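Local coordinates for protein Pyrimidine/purine nucleoside phosphorylase (Acinetobacter sp. ADP1, PDB 3HQX) that probably catalyses the reversible phosphorolysis of diverse purine and pyrimidine nucleosides, giving ribose 1-phosphate and the free base, at residues A[30-33]-A[37-40]. Residues are numbered along the deposited sequence; the frame is centred on the assembly and turned at random.
Sequences TVQF and TKKT
Val31 and Lys39 form a hydrogen-bonded pair near the loop end of an antiparallel beta hairpin. Val31 N bonds to Lys39 O, and Lys39 N returns to Val31 O, each at 2.9 Å. A third backbone bond, Phe33 N to Thr37 O at 2.8 Å, continues the ladder toward the turn.

Much of the side-chain packing is between Phe33 and Lys39. Phe33 CB lies 3.7 Å from Thr37 OG1, a hydroxyl that is itself hydrogen-bonded to Asp35 in the turn. CG sits beside the backbone N (chi1 -66°), and the ring reaches across to the second strand. Phe33 CD2 comes 3.6 Å from Thr37 O, which lies at the ring edge, in its plane. Phe33 CE2 meets Lys39 CG and, at 3.6 Å, Lys39 CD, while CZ touches Lys39 CD and CE. The lysine chain crosses the phenylalanine at about a right angle. Lys39 NZ is 5.4 Å from the centroid of the Phe33 ring, at most a weak cation-pi attraction.

On the other face, Gln32 CG and Lys38 CG pack 3.6 Å apart.

The hairpin belongs to the larger of two antiparallel sheets in this cupin-clan protein. Strand 26-32 is flanked by strand 12-21, and strand 38-44 by strand 103-109; Phe9 meets the Phe33 ring edge-to-face.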
# COMPACT_ATOMS: atom_id res chain seq x y z
N THR A 30 -6.41 -5.26 -2.58
CA THR A 30 -7.71 -5.49 -3.18
C THR A 30 -8.78 -4.86 -2.35
O THR A 30 -8.85 -5.07 -1.15
CB THR A 30 -7.99 -6.97 -3.30
OG1 THR A 30 -6.98 -7.54 -4.14
CG2 THR A 30 -9.37 -7.23 -3.91
N VAL A 31 -9.69 -4.17 -3.04
CA VAL A 31 -10.87 -3.53 -2.44
C VAL A 31 -12.14 -4.12 -3.12
O VAL A 31 -12.20 -4.20 -4.33
CB VAL A 31 -10.84 -2.01 -2.67
CG1 VAL A 31 -12.08 -1.37 -2.14
CG2 VAL A 31 -9.60 -1.40 -2.02
N GLN A 32 -13.08 -4.57 -2.31
CA GLN A 32 -14.30 -5.23 -2.80
C GLN A 32 -15.52 -4.45 -2.35
O GLN A 32 -15.65 -4.02 -1.19
CB GLN A 32 -14.41 -6.66 -2.28
CG GLN A 32 -13.24 -7.47 -2.75
CD GLN A 32 -13.03 -8.82 -2.06
OE1 GLN A 32 -13.20 -8.98 -0.83
NE2 GLN A 32 -12.61 -9.81 -2.87
N PHE A 33 -16.41 -4.23 -3.29
CA PHE A 33 -17.56 -3.38 -3.10
C PHE A 33 -18.82 -4.21 -2.77
O PHE A 33 -18.82 -5.42 -2.95
CB PHE A 33 -17.75 -2.48 -4.35
CG PHE A 33 -16.64 -1.50 -4.52
CD1 PHE A 33 -16.79 -0.23 -4.07
CD2 PHE A 33 -15.41 -1.88 -5.00
CE1 PHE A 33 -15.79 0.63 -4.14
CE2 PHE A 33 -14.40 -0.99 -5.07
CZ PHE A 33 -14.61 0.27 -4.65
N THR A 37 -18.19 -6.23 -6.98
CA THR A 37 -17.07 -5.80 -7.85
C THR A 37 -15.82 -5.50 -7.07
O THR A 37 -15.88 -5.34 -5.85
CB THR A 37 -17.44 -4.64 -8.73
OG1 THR A 37 -17.75 -3.52 -7.93
CG2 THR A 37 -18.68 -5.01 -9.62
N LYS A 38 -14.69 -5.54 -7.77
CA LYS A 38 -13.40 -5.39 -7.13
C LYS A 38 -12.56 -4.34 -7.85
O LYS A 38 -12.68 -4.16 -9.06
CB LYS A 38 -12.64 -6.71 -7.11
CG LYS A 38 -13.33 -7.81 -6.35
CD LYS A 38 -13.86 -8.90 -7.26
CE LYS A 38 -14.30 -10.10 -6.41
NZ LYS A 38 -13.12 -10.84 -5.85
N LYS A 39 -11.68 -3.68 -7.09
CA LYS A 39 -10.70 -2.74 -7.60
C LYS A 39 -9.40 -2.98 -6.85
O LYS A 39 -9.40 -3.69 -5.85
CB LYS A 39 -11.13 -1.29 -7.37
CG LYS A 39 -12.43 -0.92 -8.11
CD LYS A 39 -12.83 0.52 -7.89
CE LYS A 39 -14.26 0.80 -8.34
NZ LYS A 39 -14.54 0.38 -9.79
N THR A 40 -8.31 -2.50 -7.42
CA THR A 40 -6.99 -2.52 -6.75
C THR A 40 -6.67 -1.09 -6.40
O THR A 40 -6.84 -0.19 -7.25
CB THR A 40 -5.95 -3.04 -7.74
OG1 THR A 40 -6.34 -4.39 -8.10
CG2 THR A 40 -4.64 -3.13 -7.13